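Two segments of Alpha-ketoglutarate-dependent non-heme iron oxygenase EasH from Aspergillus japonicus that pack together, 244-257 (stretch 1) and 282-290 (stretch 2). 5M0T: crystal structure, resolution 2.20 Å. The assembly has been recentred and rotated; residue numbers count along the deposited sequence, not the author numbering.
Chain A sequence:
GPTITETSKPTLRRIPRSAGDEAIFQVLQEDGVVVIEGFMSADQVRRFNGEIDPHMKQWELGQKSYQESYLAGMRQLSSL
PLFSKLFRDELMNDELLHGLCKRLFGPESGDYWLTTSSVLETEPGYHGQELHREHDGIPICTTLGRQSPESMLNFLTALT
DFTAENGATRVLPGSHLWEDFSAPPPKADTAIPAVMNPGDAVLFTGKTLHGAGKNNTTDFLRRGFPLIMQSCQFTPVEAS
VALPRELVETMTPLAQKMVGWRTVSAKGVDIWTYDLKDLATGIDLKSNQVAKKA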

ATOM      1  N   PRO A 244       4.186 -18.591  -3.048  1.00 57.69           N
ATOM      2  CA  PRO A 244       4.178 -19.222  -4.369  1.00 60.82           C
ATOM      3  C   PRO A 244       2.757 -19.274  -4.947  1.00 61.37           C
ATOM      4  O   PRO A 244       1.786 -19.439  -4.210  1.00 58.05           O
ATOM      5  CB  PRO A 244       4.734 -20.634  -4.111  1.00 62.50           C
ATOM      6  CG  PRO A 244       4.563 -20.880  -2.654  1.00 61.04           C
ATOM      7  CD  PRO A 244       4.571 -19.541  -1.980  1.00 58.29           C
ATOM      8  N   ARG A 245       2.654 -19.124  -6.261  1.00 65.21           N
ATOM      9  CA  ARG A 245       1.367 -19.195  -6.948  1.00 66.24           C
ATOM     10  C   ARG A 245       0.607 -20.495  -6.642  1.00 66.87           C
ATOM     11  O   ARG A 245      -0.588 -20.449  -6.343  1.00 65.22           O
ATOM     12  CB  ARG A 245       1.571 -19.030  -8.452  1.00 69.64           C
ATOM     13  CG  ARG A 245       0.278 -19.068  -9.240  1.00 70.76           C
ATOM     14  CD  ARG A 245       0.352 -18.234 -10.490  1.00 70.73           C
ATOM     15  NE  ARG A 245      -0.872 -18.412 -11.253  1.00 71.06           N
ATOM     16  CZ  ARG A 245      -1.198 -17.740 -12.350  1.00 71.88           C
ATOM     17  NH1 ARG A 245      -0.404 -16.796 -12.852  1.00 71.90           N
ATOM     18  NH2 ARG A 245      -2.347 -18.016 -12.944  1.00 74.40           N
ATOM     19  N   GLU A 246       1.310 -21.630  -6.695  1.00 68.56           N
ATOM     20  CA  GLU A 246       0.731 -22.956  -6.391  1.00 71.57           C
ATOM     21  C   GLU A 246      -0.065 -22.980  -5.075  1.00 68.70           C
ATOM     22  O   GLU A 246      -1.162 -23.532  -5.022  1.00 67.01           O
ATOM     23  CB  GLU A 246       1.840 -24.032  -6.414  1.00 78.66           C
ATOM     24  CG  GLU A 246       1.615 -25.345  -5.646  1.00 83.70           C
ATOM     25  CD  GLU A 246       2.383 -25.422  -4.316  1.00 86.32           C
ATOM     26  OE1 GLU A 246       2.947 -26.499  -4.021  1.00 92.49           O
ATOM     27  OE2 GLU A 246       2.444 -24.421  -3.561  1.00 80.32           O
ATOM     28  N   LEU A 247       0.479 -22.361  -4.031  1.00 66.47           N
ATOM     29  CA  LEU A 247      -0.191 -22.296  -2.718  1.00 63.46           C
ATOM     30  C   LEU A 247      -1.409 -21.348  -2.732  1.00 58.68           C
ATOM     31  O   LEU A 247      -2.459 -21.674  -2.187  1.00 55.43           O
ATOM     32  CB  LEU A 247       0.806 -21.874  -1.633  1.00 61.46           C
ATOM     33  CG  LEU A 247       0.429 -22.067  -0.168  1.00 61.94           C
ATOM     34  CD1 LEU A 247       0.217 -23.544   0.158  1.00 65.07           C
ATOM     35  CD2 LEU A 247       1.488 -21.453   0.765  1.00 60.96           C
ATOM     36  N   VAL A 248      -1.257 -20.191  -3.366  1.00 56.43           N
ATOM     37  CA  VAL A 248      -2.343 -19.219  -3.474  1.00 56.75           C
ATOM     38  C   VAL A 248      -3.573 -19.825  -4.161  1.00 56.34           C
ATOM     39  O   VAL A 248      -4.703 -19.585  -3.739  1.00 53.86           O
ATOM     40  CB  VAL A 248      -1.870 -17.920  -4.178  1.00 57.64           C
ATOM     41  CG1 VAL A 248      -3.038 -16.992  -4.504  1.00 58.96           C
ATOM     42  CG2 VAL A 248      -0.853 -17.186  -3.311  1.00 57.42           C
ATOM     43  N   GLU A 249      -3.339 -20.645  -5.181  1.00 58.46           N
ATOM     44  CA  GLU A 249      -4.427 -21.282  -5.940  1.00 60.55           C
ATOM     45  C   GLU A 249      -5.221 -22.355  -5.179  1.00 60.76           C
ATOM     46  O   GLU A 249      -6.254 -22.813  -5.690  1.00 61.35           O
ATOM     47  CB  GLU A 249      -3.908 -21.826  -7.281  1.00 63.16           C
ATOM     48  CG  GLU A 249      -3.439 -20.711  -8.203  1.00 64.08           C
ATOM     49  CD  GLU A 249      -3.047 -21.176  -9.588  1.00 69.73           C
ATOM     50  OE1 GLU A 249      -2.460 -22.272  -9.736  1.00 75.85           O
ATOM     51  OE2 GLU A 249      -3.347 -20.434 -10.549  1.00 71.15           O
ATOM     52  N   THR A 250      -4.770 -22.737  -3.978  1.00 59.61           N
ATOM     53  CA  THR A 250      -5.557 -23.585  -3.067  1.00 60.13           C
ATOM     54  C   THR A 250      -6.622 -22.831  -2.247  1.00 57.96           C
ATOM     55  O   THR A 250      -7.470 -23.462  -1.621  1.00 58.47           O
ATOM     56  CB  THR A 250      -4.659 -24.321  -2.049  1.00 60.48           C
ATOM     57  OG1 THR A 250      -3.964 -23.369  -1.244  1.00 58.03           O
ATOM     58  CG2 THR A 250      -3.655 -25.219  -2.755  1.00 63.36           C
ATOM     59  N   MET A 251      -6.584 -21.501  -2.251  1.00 56.13           N
ATOM     60  CA  MET A 251      -7.432 -20.703  -1.367  1.00 54.19           C
ATOM     61  C   MET A 251      -8.700 -20.239  -2.092  1.00 53.06           C
ATOM     62  O   MET A 251      -8.791 -20.307  -3.322  1.00 53.55           O
ATOM     63  CB  MET A 251      -6.660 -19.488  -0.868  1.00 52.21           C
ATOM     64  CG  MET A 251      -5.233 -19.759  -0.395  1.00 53.29           C
ATOM     65  SD  MET A 251      -4.481 -18.209   0.152  1.00 53.56           S
ATOM     66  CE  MET A 251      -2.739 -18.569   0.011  1.00 60.49           C
ATOM     67  N   THR A 252      -9.673 -19.768  -1.318  1.00 50.50           N
ATOM     68  CA  THR A 252     -10.891 -19.191  -1.872  1.00 50.28           C
ATOM     69  C   THR A 252     -10.535 -17.817  -2.447  1.00 49.67           C
ATOM     70  O   THR A 252      -9.582 -17.180  -1.970  1.00 48.59           O
ATOM     71  CB  THR A 252     -11.978 -18.979  -0.807  1.00 48.50           C
ATOM     72  OG1 THR A 252     -11.509 -18.021   0.166  1.00 45.88           O
ATOM     73  CG2 THR A 252     -12.358 -20.301  -0.122  1.00 49.67           C
ATOM     74  N   PRO A 253     -11.306 -17.339  -3.449  1.00 49.42           N
ATOM     75  CA  PRO A 253     -11.109 -15.987  -3.984  1.00 48.24           C
ATOM     76  C   PRO A 253     -10.985 -14.894  -2.906  1.00 45.97           C
ATOM     77  O   PRO A 253     -10.131 -14.019  -3.025  1.00 45.57           O
ATOM     78  CB  PRO A 253     -12.374 -15.759  -4.823  1.00 49.32           C
ATOM     79  CG  PRO A 253     -12.787 -17.126  -5.263  1.00 51.36           C
ATOM     80  CD  PRO A 253     -12.363 -18.073  -4.172  1.00 52.21           C
ATOM     81  N   LEU A 254     -11.824 -14.963  -1.870  1.00 44.60           N
ATOM     82  CA  LEU A 254     -11.826 -13.982  -0.793  1.00 43.39           C
ATOM     83  C   LEU A 254     -10.528 -14.044   0.021  1.00 42.63           C
ATOM     84  O   LEU A 254      -9.978 -13.009   0.364  1.00 40.80           O
ATOM     85  CB  LEU A 254     -13.026 -14.194   0.135  1.00 44.09           C
ATOM     86  CG  LEU A 254     -13.141 -13.333   1.401  1.00 42.80           C
ATOM     87  CD1 LEU A 254     -13.134 -11.855   1.058  1.00 41.82           C
ATOM     88  CD2 LEU A 254     -14.415 -13.701   2.149  1.00 44.28           C
ATOM     89  N   ALA A 255     -10.070 -15.254   0.341  1.00 43.20           N
ATOM     90  CA  ALA A 255      -8.788 -15.427   1.028  1.00 43.43           C
ATOM     91  C   ALA A 255      -7.618 -14.963   0.152  1.00 43.61           C
ATOM     92  O   ALA A 255      -6.689 -14.324   0.658  1.00 45.11           O
ATOM     93  CB  ALA A 255      -8.590 -16.864   1.488  1.00 43.95           C
ATOM     94  N   GLN A 256      -7.680 -15.248  -1.150  1.00 44.52           N
ATOM     95  CA  GLN A 256      -6.665 -14.756  -2.105  1.00 44.31           C
ATOM     96  C   GLN A 256      -6.546 -13.233  -2.084  1.00 42.72           C
ATOM     97  O   GLN A 256      -5.443 -12.687  -2.121  1.00 44.99           O
ATOM     98  CB  GLN A 256      -6.968 -15.217  -3.531  1.00 45.09           C
ATOM     99  CG  GLN A 256      -6.833 -16.715  -3.755  1.00 46.89           C
ATOM    100  CD  GLN A 256      -7.077 -17.117  -5.200  1.00 48.75           C
ATOM    101  OE1 GLN A 256      -7.808 -16.457  -5.926  1.00 48.44           O
ATOM    102  NE2 GLN A 256      -6.447 -18.203  -5.623  1.00 51.02           N
ATOM    103  N   LYS A 257      -7.692 -12.559  -2.013  1.00 40.67           N
ATOM    104  CA  LYS A 257      -7.745 -11.114  -1.954  1.00 38.51           C
ATOM    105  C   LYS A 257      -7.113 -10.550  -0.679  1.00 37.20           C
ATOM    106  O   LYS A 257      -6.486  -9.499  -0.733  1.00 34.47           O
ATOM    107  CB  LYS A 257      -9.187 -10.650  -2.061  1.00 39.67           C
ATOM    108  CG  LYS A 257      -9.386  -9.154  -2.202  1.00 39.01           C
ATOM    109  CD  LYS A 257     -10.862  -8.865  -2.453  1.00 39.95           C
ATOM    110  CE  LYS A 257     -11.140  -7.375  -2.408  1.00 40.89           C
ATOM    111  NZ  LYS A 257     -12.600  -7.073  -2.433  1.00 42.62           N
ATOM    112  N   GLY A 282      -6.186 -11.217 -15.475  1.00 52.46           N
ATOM    113  CA  GLY A 282      -5.015 -10.940 -16.294  1.00 53.52           C
ATOM    114  C   GLY A 282      -3.938 -11.995 -16.222  1.00 55.61           C
ATOM    115  O   GLY A 282      -3.300 -12.288 -17.226  1.00 58.15           O
ATOM    116  N   ILE A 283      -3.743 -12.563 -15.032  1.00 55.58           N
ATOM    117  CA  ILE A 283      -2.750 -13.626 -14.806  1.00 57.84           C
ATOM    118  C   ILE A 283      -3.346 -15.041 -14.848  1.00 61.40           C
ATOM    119  O   ILE A 283      -2.610 -16.003 -14.659  1.00 63.61           O
ATOM    120  CB  ILE A 283      -1.947 -13.421 -13.491  1.00 55.47           C
ATOM    121  CG1 ILE A 283      -2.806 -13.661 -12.235  1.00 53.73           C
ATOM    122  CG2 ILE A 283      -1.326 -12.031 -13.470  1.00 54.96           C
ATOM    123  CD1 ILE A 283      -2.095 -13.395 -10.922  1.00 52.09           C
ATOM    124  N   ASP A 284      -4.660 -15.152 -15.085  1.00 61.61           N
ATOM    125  CA  ASP A 284      -5.385 -16.435 -15.216  1.00 61.77           C
ATOM    126  C   ASP A 284      -5.412 -17.214 -13.896  1.00 61.65           C
ATOM    127  O   ASP A 284      -5.291 -18.435 -13.888  1.00 63.51           O
ATOM    128  CB  ASP A 284      -4.809 -17.281 -16.368  1.00 64.22           C
ATOM    129  N   LEU A 285      -5.599 -16.494 -12.786  1.00 60.12           N
ATOM    130  CA  LEU A 285      -5.461 -17.059 -11.439  1.00 58.09           C
ATOM    131  C   LEU A 285      -6.581 -18.044 -11.108  1.00 59.43           C
ATOM    132  O   LEU A 285      -7.756 -17.712 -11.212  1.00 60.67           O
ATOM    133  CB  LEU A 285      -5.441 -15.942 -10.394  1.00 55.74           C
ATOM    134  CG  LEU A 285      -5.143 -16.330  -8.936  1.00 54.92           C
ATOM    135  CD1 LEU A 285      -3.708 -16.801  -8.776  1.00 54.95           C
ATOM    136  CD2 LEU A 285      -5.431 -15.163  -7.998  1.00 52.99           C
ATOM    137  N   LYS A 286      -6.200 -19.253 -10.699  1.00 61.74           N
ATOM    138  CA  LYS A 286      -7.151 -20.298 -10.317  1.00 61.51           C
ATOM    139  C   LYS A 286      -7.422 -20.197  -8.818  1.00 58.09           C
ATOM    140  O   LYS A 286      -6.713 -19.492  -8.112  1.00 55.96           O
ATOM    141  CB  LYS A 286      -6.600 -21.667 -10.687  1.00 65.35           C
ATOM    142  CG  LYS A 286      -6.339 -21.830 -12.178  1.00 68.51           C
ATOM    143  CD  LYS A 286      -5.921 -23.252 -12.507  1.00 72.71           C
ATOM    144  CE  LYS A 286      -6.018 -23.534 -14.003  1.00 74.98           C
ATOM    145  NZ  LYS A 286      -5.844 -24.976 -14.343  1.00 78.27           N
ATOM    146  N   SER A 287      -8.450 -20.894  -8.344  1.00 58.13           N
ATOM    147  CA  SER A 287      -8.849 -20.854  -6.929  1.00 56.60           C
ATOM    148  C   SER A 287      -9.516 -22.152  -6.478  1.00 59.50           C
ATOM    149  O   SER A 287      -9.989 -22.932  -7.302  1.00 60.41           O
ATOM    150  CB  SER A 287      -9.780 -19.672  -6.673  1.00 54.55           C
ATOM    151  OG  SER A 287     -10.817 -19.619  -7.633  1.00 56.22           O
ATOM    152  N   ASN A 288      -9.533 -22.384  -5.163  1.00 59.44           N
ATOM    153  CA  ASN A 288     -10.072 -23.623  -4.579  1.00 61.57           C
ATOM    154  C   ASN A 288      -9.514 -24.904  -5.237  1.00 65.12           C
ATOM    155  O   ASN A 288     -10.235 -25.904  -5.372  1.00 67.68           O
ATOM    156  CB  ASN A 288     -11.614 -23.609  -4.621  1.00 62.65           C
ATOM    157  CG  ASN A 288     -12.220 -22.604  -3.650  1.00 60.94           C
ATOM    158  OD1 ASN A 288     -11.911 -22.624  -2.458  1.00 61.18           O
ATOM    159  ND2 ASN A 288     -13.087 -21.726  -4.154  1.00 59.50           N
ATOM    160  N   GLN A 289      -8.236 -24.878  -5.635  1.00 65.66           N
ATOM    161  CA  GLN A 289      -7.575 -26.070  -6.190  1.00 68.53           C
ATOM    162  C   GLN A 289      -7.305 -27.090  -5.086  1.00 70.94           C
ATOM    163  O   GLN A 289      -6.934 -26.738  -3.960  1.00 71.06           O
ATOM    164  CB  GLN A 289      -6.256 -25.732  -6.894  1.00 68.10           C
ATOM    165  CG  GLN A 289      -6.385 -24.819  -8.103  1.00 68.29           C
ATOM    166  CD  GLN A 289      -7.084 -25.481  -9.282  1.00 72.11           C
ATOM    167  OE1 GLN A 289      -6.552 -26.414  -9.899  1.00 74.90           O
ATOM    168  NE2 GLN A 289      -8.282 -25.004  -9.601  1.00 70.12           N
ATOM    169  N   VAL A 290      -7.495 -28.353  -5.440  1.00 75.92           N
ATOM    170  CA  VAL A 290      -7.354 -29.481  -4.540  1.00 79.81           C
ATOM    171  C   VAL A 290      -6.570 -30.544  -5.318  1.00 83.05           C
ATOM    172  O   VAL A 290      -7.063 -31.055  -6.326  1.00 86.86           O
ATOM    173  CB  VAL A 290      -8.755 -30.008  -4.121  1.00 82.04           C
ATOM    174  CG1 VAL A 290      -8.651 -31.282  -3.277  1.00 83.86           C
ATOM    175  CG2 VAL A 290      -9.538 -28.911  -3.393  1.00 77.05           C
TER

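Two segments of one EasH chain pack together: stretch 1 (244-257), with a short helix beginning at Arg245, a type I turn from Val248 to Met251 and a second helix from Pro253, and stretch 2 (282-290), which leaves a helix and runs on without regular secondary structure. Together they bury 606 Å² of surface, and the backbones come closest where the turn meets the extended segment: the CA atoms of Glu249 and Ser287 lie 4.6 Å apart, those of Thr250 and Gln289 4.5 Å.

Backbone to backbone, two hydrogen bonds join the segments. Gln289 N donates to Glu249 O (2.9 Å, 159°) and Asn288 N to Met251 O (2.9 Å, 170°), so successive amides of stretch 2 reach carbonyls at two points of the turn region. Asn288 N also lies 3.3 Å from Glu249 O, but the angle is too poor for a bond. Two CA-H...O contacts supplement the pair: Ser287 CA to Glu249 O at 3.5 Å and Thr250 CA to Gln289 O at 3.6 Å. Asn288 has positive phi and psi (50°/36°), a bend in the chain between the more extended Ser287 and Gln289.

Side chains of stretch 1 satisfy further peptide groups of stretch 2. The Arg245 guanidinium forks onto one carbonyl, with Ile283 O 3.0 Å from Arg245 NH1 and 2.7 Å from Arg245 NH2; this acceptor lies near the guanidinium plane, where the N-H groups point. It lies just before Asp284, whose positive phi belongs to the Schellman motif closing the preceding helix. Glu249 OE2 accepts from Lys286 N (3.1 Å, 164°), and Gln256 NE2 donates to Lys286 O (2.8 Å, 165°), so a carboxylate and an amide take up both polar atoms of the Lys286 backbone, while the end of the lysine side chain leads away.

Bonds within stretch 1 tie these side chains to their surroundings. Arg245 NE forms a salt bridge with Glu249 OE2 at 3.3 Å, one helical turn on, so the same carboxylate oxygen serves both the guanidinium and Lys286 N. Gln256 NE2 also donates to Val248 O (2.9 Å, 176°), linking the second helix to the first and leaving neither amide hydrogen idle. Thr252 caps the second helix, its OG1 accepting from Ala255 N at 3.1 Å, and Thr250 OG1 makes a very short bond to Leu247 O, 2.5 Å.

Apolar and van der Waals contacts fill the remaining space. The end of Leu285 comes in among the side chains of stretch 1: its CD1 lies 4.3 Å from Val248 CG1 and 4.0 Å from Glu249 CG, while Leu285 CD2 lies 3.4 Å from Gln256 OE1. Farther along, Pro253 CD packs 3.9 Å from Ser287 CB and 3.7 Å from Asn288 ND2. The Asn288 CA-to-CB bond points away, but the side chain's end comes nearer, bringing Asn288 OD1 to 3.3 Å from Thr252 CG2.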